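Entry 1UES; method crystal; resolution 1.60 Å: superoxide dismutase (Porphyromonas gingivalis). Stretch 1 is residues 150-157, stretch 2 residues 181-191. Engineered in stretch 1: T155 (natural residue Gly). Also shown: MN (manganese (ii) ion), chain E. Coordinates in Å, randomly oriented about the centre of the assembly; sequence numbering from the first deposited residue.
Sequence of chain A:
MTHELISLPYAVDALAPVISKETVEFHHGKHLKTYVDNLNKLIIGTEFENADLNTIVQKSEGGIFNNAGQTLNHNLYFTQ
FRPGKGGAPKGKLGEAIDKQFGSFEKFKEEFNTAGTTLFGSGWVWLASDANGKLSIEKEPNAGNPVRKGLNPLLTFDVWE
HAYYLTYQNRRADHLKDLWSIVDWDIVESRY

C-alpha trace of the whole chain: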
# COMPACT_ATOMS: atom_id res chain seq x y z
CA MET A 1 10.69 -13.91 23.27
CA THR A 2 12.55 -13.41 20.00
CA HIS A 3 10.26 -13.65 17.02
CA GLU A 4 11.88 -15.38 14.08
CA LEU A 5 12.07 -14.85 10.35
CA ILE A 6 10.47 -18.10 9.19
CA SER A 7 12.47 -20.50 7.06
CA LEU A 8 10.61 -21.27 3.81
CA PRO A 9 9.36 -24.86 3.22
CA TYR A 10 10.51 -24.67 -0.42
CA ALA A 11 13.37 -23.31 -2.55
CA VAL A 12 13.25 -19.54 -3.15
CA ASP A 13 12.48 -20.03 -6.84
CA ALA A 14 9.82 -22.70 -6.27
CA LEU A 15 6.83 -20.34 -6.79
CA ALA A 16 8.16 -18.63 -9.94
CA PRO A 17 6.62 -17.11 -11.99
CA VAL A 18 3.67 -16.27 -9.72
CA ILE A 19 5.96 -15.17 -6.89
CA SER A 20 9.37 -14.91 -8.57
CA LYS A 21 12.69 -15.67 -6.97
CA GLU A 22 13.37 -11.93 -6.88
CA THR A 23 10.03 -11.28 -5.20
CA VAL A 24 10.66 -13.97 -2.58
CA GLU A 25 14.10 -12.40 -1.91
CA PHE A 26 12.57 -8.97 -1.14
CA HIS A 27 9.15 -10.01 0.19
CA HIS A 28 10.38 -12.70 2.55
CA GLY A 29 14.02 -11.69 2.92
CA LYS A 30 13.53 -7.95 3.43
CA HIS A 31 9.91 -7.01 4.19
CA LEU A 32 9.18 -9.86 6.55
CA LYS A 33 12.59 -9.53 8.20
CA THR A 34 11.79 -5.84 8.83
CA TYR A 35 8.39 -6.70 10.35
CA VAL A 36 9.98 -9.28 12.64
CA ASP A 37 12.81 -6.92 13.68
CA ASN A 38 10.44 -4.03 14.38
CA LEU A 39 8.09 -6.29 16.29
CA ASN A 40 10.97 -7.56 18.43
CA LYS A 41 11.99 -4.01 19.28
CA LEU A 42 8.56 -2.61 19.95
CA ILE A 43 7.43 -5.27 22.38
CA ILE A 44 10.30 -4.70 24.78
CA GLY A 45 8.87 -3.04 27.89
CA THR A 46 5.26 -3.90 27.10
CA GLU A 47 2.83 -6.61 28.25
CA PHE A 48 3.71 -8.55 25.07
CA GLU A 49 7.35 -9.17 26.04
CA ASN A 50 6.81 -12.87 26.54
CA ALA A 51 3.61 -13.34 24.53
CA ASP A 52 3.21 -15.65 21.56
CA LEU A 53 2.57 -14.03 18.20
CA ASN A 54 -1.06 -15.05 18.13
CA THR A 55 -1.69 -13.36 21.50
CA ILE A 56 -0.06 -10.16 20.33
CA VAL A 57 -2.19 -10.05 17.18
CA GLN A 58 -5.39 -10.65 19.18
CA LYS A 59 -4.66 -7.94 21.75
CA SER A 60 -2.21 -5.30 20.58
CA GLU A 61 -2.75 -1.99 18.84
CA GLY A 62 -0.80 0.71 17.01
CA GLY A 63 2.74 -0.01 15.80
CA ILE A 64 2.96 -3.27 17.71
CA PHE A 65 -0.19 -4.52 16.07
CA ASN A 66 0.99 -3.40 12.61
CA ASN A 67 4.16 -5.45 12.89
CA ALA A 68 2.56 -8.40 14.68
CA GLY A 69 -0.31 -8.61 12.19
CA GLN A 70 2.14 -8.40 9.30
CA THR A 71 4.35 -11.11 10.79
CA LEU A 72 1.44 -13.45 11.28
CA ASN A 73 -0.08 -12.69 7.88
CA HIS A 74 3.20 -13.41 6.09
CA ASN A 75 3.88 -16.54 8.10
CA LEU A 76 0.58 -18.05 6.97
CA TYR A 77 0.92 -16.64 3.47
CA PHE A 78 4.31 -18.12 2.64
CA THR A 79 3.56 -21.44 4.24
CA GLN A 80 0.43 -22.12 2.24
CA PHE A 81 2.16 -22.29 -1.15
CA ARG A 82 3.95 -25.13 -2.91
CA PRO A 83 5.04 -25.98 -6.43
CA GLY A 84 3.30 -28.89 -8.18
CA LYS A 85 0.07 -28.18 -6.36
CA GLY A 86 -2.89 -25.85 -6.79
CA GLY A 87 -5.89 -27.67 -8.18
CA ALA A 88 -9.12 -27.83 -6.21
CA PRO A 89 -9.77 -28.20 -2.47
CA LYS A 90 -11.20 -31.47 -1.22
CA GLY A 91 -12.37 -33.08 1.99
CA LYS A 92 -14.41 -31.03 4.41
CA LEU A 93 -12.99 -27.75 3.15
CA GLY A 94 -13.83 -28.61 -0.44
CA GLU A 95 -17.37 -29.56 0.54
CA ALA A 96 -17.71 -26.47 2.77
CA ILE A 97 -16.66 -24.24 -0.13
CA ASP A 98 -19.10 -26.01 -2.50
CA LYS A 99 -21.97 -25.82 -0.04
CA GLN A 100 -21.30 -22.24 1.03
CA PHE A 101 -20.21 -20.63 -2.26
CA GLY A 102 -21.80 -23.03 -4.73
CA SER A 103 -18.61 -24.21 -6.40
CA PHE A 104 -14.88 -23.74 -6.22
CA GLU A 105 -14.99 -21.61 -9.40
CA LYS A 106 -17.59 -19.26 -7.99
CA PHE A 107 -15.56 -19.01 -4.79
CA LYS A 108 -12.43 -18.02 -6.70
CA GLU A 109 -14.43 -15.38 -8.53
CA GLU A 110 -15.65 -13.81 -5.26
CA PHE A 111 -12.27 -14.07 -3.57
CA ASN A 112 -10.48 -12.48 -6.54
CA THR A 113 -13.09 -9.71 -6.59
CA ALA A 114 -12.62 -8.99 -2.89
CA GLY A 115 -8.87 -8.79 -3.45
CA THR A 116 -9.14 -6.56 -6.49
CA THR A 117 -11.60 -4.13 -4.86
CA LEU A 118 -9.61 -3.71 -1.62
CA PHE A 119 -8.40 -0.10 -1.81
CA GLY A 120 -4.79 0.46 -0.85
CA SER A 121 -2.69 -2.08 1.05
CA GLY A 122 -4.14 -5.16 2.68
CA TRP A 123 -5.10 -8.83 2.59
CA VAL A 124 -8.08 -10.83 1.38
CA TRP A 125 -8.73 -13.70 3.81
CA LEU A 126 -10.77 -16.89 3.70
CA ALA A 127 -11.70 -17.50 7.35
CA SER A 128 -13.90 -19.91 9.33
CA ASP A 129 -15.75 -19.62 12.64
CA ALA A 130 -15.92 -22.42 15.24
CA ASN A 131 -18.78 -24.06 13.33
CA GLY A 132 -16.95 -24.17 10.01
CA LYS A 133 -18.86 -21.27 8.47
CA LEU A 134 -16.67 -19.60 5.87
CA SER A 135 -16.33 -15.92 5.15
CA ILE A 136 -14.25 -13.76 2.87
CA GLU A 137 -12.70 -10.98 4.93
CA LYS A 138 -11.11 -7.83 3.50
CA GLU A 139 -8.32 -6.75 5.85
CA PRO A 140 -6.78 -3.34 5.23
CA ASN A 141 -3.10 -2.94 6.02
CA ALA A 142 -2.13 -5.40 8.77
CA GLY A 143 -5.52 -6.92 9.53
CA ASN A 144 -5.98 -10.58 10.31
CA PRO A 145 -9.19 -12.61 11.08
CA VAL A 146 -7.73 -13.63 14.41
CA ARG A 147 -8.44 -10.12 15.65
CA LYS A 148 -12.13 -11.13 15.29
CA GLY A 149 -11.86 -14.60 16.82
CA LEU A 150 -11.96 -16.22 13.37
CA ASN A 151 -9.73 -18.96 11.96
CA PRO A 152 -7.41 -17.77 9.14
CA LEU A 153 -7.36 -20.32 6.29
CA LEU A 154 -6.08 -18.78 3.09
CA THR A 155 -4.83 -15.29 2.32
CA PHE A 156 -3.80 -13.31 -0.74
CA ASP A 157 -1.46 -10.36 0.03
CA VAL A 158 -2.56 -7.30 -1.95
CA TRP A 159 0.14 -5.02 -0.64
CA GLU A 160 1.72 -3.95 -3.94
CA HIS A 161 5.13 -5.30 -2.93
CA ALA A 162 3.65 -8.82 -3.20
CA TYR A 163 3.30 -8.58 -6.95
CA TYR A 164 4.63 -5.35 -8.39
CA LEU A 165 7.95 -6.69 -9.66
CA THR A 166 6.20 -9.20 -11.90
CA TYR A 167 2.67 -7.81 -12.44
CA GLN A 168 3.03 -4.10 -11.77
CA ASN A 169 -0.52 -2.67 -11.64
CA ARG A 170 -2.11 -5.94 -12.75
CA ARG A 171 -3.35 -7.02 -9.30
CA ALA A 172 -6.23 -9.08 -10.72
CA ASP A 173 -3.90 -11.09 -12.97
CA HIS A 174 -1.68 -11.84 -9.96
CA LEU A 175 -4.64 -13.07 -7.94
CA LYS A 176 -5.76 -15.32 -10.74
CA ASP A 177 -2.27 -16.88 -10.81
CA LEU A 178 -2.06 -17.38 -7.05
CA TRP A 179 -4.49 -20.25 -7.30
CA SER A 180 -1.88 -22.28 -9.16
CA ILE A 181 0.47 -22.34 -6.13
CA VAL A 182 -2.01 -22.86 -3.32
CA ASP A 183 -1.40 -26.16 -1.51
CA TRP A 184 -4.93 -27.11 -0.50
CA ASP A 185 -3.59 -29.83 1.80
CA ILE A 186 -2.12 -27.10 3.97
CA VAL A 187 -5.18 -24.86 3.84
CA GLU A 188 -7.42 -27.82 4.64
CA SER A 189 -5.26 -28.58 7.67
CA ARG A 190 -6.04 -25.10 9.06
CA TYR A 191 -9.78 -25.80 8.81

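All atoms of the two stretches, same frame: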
# COMPACT_ATOMS: atom_id res chain seq x y z
N LEU A 150 -11.83 -15.30 14.49
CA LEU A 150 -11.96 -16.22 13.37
C LEU A 150 -10.68 -16.99 13.07
O LEU A 150 -9.57 -16.57 13.46
CB LEU A 150 -12.39 -15.46 12.12
CG LEU A 150 -13.80 -14.88 12.20
CD1 LEU A 150 -14.11 -14.03 10.99
CD2 LEU A 150 -14.79 -16.02 12.31
N ASN A 151 -10.83 -18.09 12.34
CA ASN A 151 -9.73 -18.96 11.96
C ASN A 151 -9.23 -18.59 10.57
O ASN A 151 -9.95 -18.75 9.61
CB ASN A 151 -10.21 -20.40 11.93
CG ASN A 151 -9.09 -21.37 11.82
OD1 ASN A 151 -8.08 -21.23 12.50
ND2 ASN A 151 -9.26 -22.37 10.96
N PRO A 152 -7.96 -18.15 10.45
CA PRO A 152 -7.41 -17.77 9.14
C PRO A 152 -7.01 -18.98 8.29
O PRO A 152 -6.09 -19.70 8.66
CB PRO A 152 -6.21 -16.90 9.50
CG PRO A 152 -5.73 -17.48 10.81
CD PRO A 152 -6.98 -17.97 11.54
N LEU A 153 -7.64 -19.16 7.13
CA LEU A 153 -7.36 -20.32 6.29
C LEU A 153 -6.48 -20.09 5.08
O LEU A 153 -5.53 -20.83 4.84
CB LEU A 153 -8.66 -20.97 5.81
CG LEU A 153 -9.74 -21.17 6.86
CD1 LEU A 153 -10.94 -21.82 6.20
CD2 LEU A 153 -9.21 -22.08 7.97
N LEU A 154 -6.82 -19.07 4.30
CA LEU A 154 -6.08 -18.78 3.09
C LEU A 154 -6.04 -17.27 2.88
O LEU A 154 -7.06 -16.60 3.04
CB LEU A 154 -6.78 -19.44 1.89
CG LEU A 154 -6.37 -18.94 0.52
CD1 LEU A 154 -4.98 -19.50 0.20
CD2 LEU A 154 -7.42 -19.36 -0.56
N THR A 155 -4.87 -16.73 2.57
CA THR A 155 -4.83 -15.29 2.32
C THR A 155 -4.06 -14.91 1.08
O THR A 155 -3.07 -15.55 0.72
CB THR A 155 -4.22 -14.48 3.52
OG1 THR A 155 -4.42 -13.08 3.29
CG2 THR A 155 -2.70 -14.76 3.71
N PHE A 156 -4.52 -13.85 0.40
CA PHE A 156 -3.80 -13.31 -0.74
C PHE A 156 -3.33 -11.91 -0.26
O PHE A 156 -4.12 -11.12 0.24
CB PHE A 156 -4.70 -13.14 -1.97
CG PHE A 156 -5.06 -14.43 -2.68
CD1 PHE A 156 -4.54 -15.65 -2.26
CD2 PHE A 156 -5.92 -14.40 -3.78
CE1 PHE A 156 -4.87 -16.85 -2.92
CE2 PHE A 156 -6.26 -15.59 -4.45
CZ PHE A 156 -5.74 -16.81 -4.02
N ASP A 157 -2.03 -11.64 -0.37
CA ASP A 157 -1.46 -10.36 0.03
C ASP A 157 -1.68 -9.39 -1.13
O ASP A 157 -1.24 -9.67 -2.26
CB ASP A 157 0.02 -10.59 0.25
CG ASP A 157 0.74 -9.40 0.84
OD1 ASP A 157 0.09 -8.37 1.11
OD2 ASP A 157 1.97 -9.58 1.03
N ILE A 181 -0.53 -21.92 -7.12
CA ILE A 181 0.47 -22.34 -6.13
C ILE A 181 -0.10 -22.64 -4.74
O ILE A 181 0.65 -22.92 -3.80
CB ILE A 181 1.60 -21.31 -5.95
CG1 ILE A 181 1.03 -19.92 -5.71
CG2 ILE A 181 2.52 -21.34 -7.19
CD1 ILE A 181 2.10 -18.89 -5.38
N VAL A 182 -1.41 -22.57 -4.61
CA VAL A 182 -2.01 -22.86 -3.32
C VAL A 182 -1.94 -24.37 -3.05
O VAL A 182 -2.32 -25.17 -3.89
CB VAL A 182 -3.50 -22.42 -3.30
CG1 VAL A 182 -4.21 -22.93 -2.04
CG2 VAL A 182 -3.57 -20.90 -3.35
N ASP A 183 -1.44 -24.74 -1.88
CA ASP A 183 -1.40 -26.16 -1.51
C ASP A 183 -2.65 -26.36 -0.66
O ASP A 183 -2.68 -26.00 0.52
CB ASP A 183 -0.15 -26.47 -0.69
CG ASP A 183 -0.05 -27.94 -0.35
OD1 ASP A 183 1.06 -28.41 -0.04
OD2 ASP A 183 -1.09 -28.63 -0.40
N TRP A 184 -3.70 -26.92 -1.26
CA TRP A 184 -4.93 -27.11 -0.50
C TRP A 184 -4.80 -28.07 0.68
O TRP A 184 -5.62 -28.00 1.60
CB TRP A 184 -6.07 -27.52 -1.43
CG TRP A 184 -6.52 -26.33 -2.26
CD1 TRP A 184 -6.18 -26.07 -3.56
CD2 TRP A 184 -7.29 -25.21 -1.80
NE1 TRP A 184 -6.69 -24.85 -3.94
CE2 TRP A 184 -7.37 -24.29 -2.88
CE3 TRP A 184 -7.91 -24.89 -0.58
CZ2 TRP A 184 -8.05 -23.07 -2.78
CZ3 TRP A 184 -8.59 -23.66 -0.48
CH2 TRP A 184 -8.65 -22.77 -1.58
N ASP A 185 -3.78 -28.92 0.68
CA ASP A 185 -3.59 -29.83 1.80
C ASP A 185 -3.24 -29.03 3.04
O ASP A 185 -3.65 -29.37 4.15
CB ASP A 185 -2.47 -30.82 1.50
CG ASP A 185 -2.85 -31.78 0.39
OD1 ASP A 185 -4.01 -32.25 0.40
OD2 ASP A 185 -2.00 -32.03 -0.50
N ILE A 186 -2.49 -27.94 2.85
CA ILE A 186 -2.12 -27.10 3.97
C ILE A 186 -3.31 -26.25 4.40
O ILE A 186 -3.60 -26.14 5.58
CB ILE A 186 -0.91 -26.21 3.60
CG1 ILE A 186 0.28 -27.12 3.31
CG2 ILE A 186 -0.62 -25.19 4.72
CD1 ILE A 186 1.38 -26.49 2.50
N VAL A 187 -4.03 -25.66 3.46
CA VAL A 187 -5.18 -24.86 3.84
C VAL A 187 -6.19 -25.73 4.56
O VAL A 187 -6.72 -25.34 5.61
CB VAL A 187 -5.85 -24.21 2.60
CG1 VAL A 187 -7.06 -23.38 3.03
CG2 VAL A 187 -4.84 -23.34 1.87
N GLU A 188 -6.45 -26.92 4.03
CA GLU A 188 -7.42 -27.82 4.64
C GLU A 188 -7.03 -28.13 6.08
O GLU A 188 -7.88 -28.23 6.95
CB GLU A 188 -7.53 -29.11 3.84
CG GLU A 188 -8.11 -28.92 2.46
CD GLU A 188 -7.70 -30.04 1.52
OE1 GLU A 188 -7.12 -31.05 2.00
OE2 GLU A 188 -7.97 -29.92 0.30
N SER A 189 -5.73 -28.29 6.32
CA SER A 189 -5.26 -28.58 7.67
C SER A 189 -5.58 -27.47 8.66
O SER A 189 -5.70 -27.72 9.85
CB SER A 189 -3.75 -28.82 7.67
OG SER A 189 -3.07 -27.57 7.77
N ARG A 190 -5.73 -26.22 8.19
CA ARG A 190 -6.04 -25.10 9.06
C ARG A 190 -7.52 -25.05 9.40
O ARG A 190 -7.93 -24.38 10.34
CB ARG A 190 -5.66 -23.78 8.38
CG ARG A 190 -4.28 -23.80 7.76
CD ARG A 190 -3.96 -22.44 7.16
NE ARG A 190 -2.53 -22.33 6.95
CZ ARG A 190 -1.95 -21.43 6.17
NH1 ARG A 190 -2.71 -20.55 5.51
NH2 ARG A 190 -0.63 -21.40 6.05
N TYR A 191 -8.32 -25.78 8.64
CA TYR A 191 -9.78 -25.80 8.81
C TYR A 191 -10.33 -26.86 9.79
O TYR A 191 -9.68 -27.91 9.94
CB TYR A 191 -10.41 -26.01 7.42
CG TYR A 191 -11.91 -25.88 7.34
CD1 TYR A 191 -12.57 -24.72 7.77
CD2 TYR A 191 -12.67 -26.89 6.77
CE1 TYR A 191 -13.97 -24.58 7.64
CE2 TYR A 191 -14.06 -26.77 6.62
CZ TYR A 191 -14.70 -25.62 7.06
OH TYR A 191 -16.06 -25.54 6.95
OXT TYR A 191 -11.40 -26.62 10.42
MN MN E . 3.52 -8.66 2.05
O HOH W 1 1.92 -7.48 3.09

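The strand 151-157 runs past the C-terminal helix 184-190 at 150°, so the two are roughly antiparallel. The closest pair of CA atoms is that of L153 and V187, 5.6 Å apart. The early part of the strand therefore meets the later residues of the second stretch, and F156 reaches back to V182, ahead of the helix.

L153 is the main bump. Its CA-to-CB bond points sideways, but the end of the side chain comes nearer to the helix. It fits into a hollow bounded by V187, R190 and Y191. L153 CB lies 4.0 Å from V187 CG1, L153 CD2 4.0 Å from R190 CB, and L153 CD1 3.7 Å from Y191 CD1. It has the largest covered area in the contact.

V187 is the matching bump from the helix. V187 CG1 rests against both leucines, 4.0 Å from L153 CB and 4.1 Å from L154 CB. L154 in turn spreads its two methyls over different neighbours. L154 CD2 is 3.8 Å from W184 CH2, and L154 CD1 is 4.1 Å from V182 CG2. The same V182 CG2 lies at the edge of the F156 ring, 4.3 Å from F156 CE1. This end of the contact is wholly apolar.

Polar bonds close the other end. The CA-to-CB bond of R190 points toward the strand, and its extended side chain brings R190 NH1 to L153 O, a hydrogen bond of 2.9 Å. The oxygen lies near the guanidinium plane. N151 ND2 donates to R190 O at 2.5 Å, which is very short. R190 is thus held through both its side chain and its backbone.

D183 caps the helix: D183 OD2 accepts from D185 N at 2.9 Å. The engineered T155 makes no contact with the second stretch. D157 OD2 binds the manganese at 2.1 Å from MN, away from this packing.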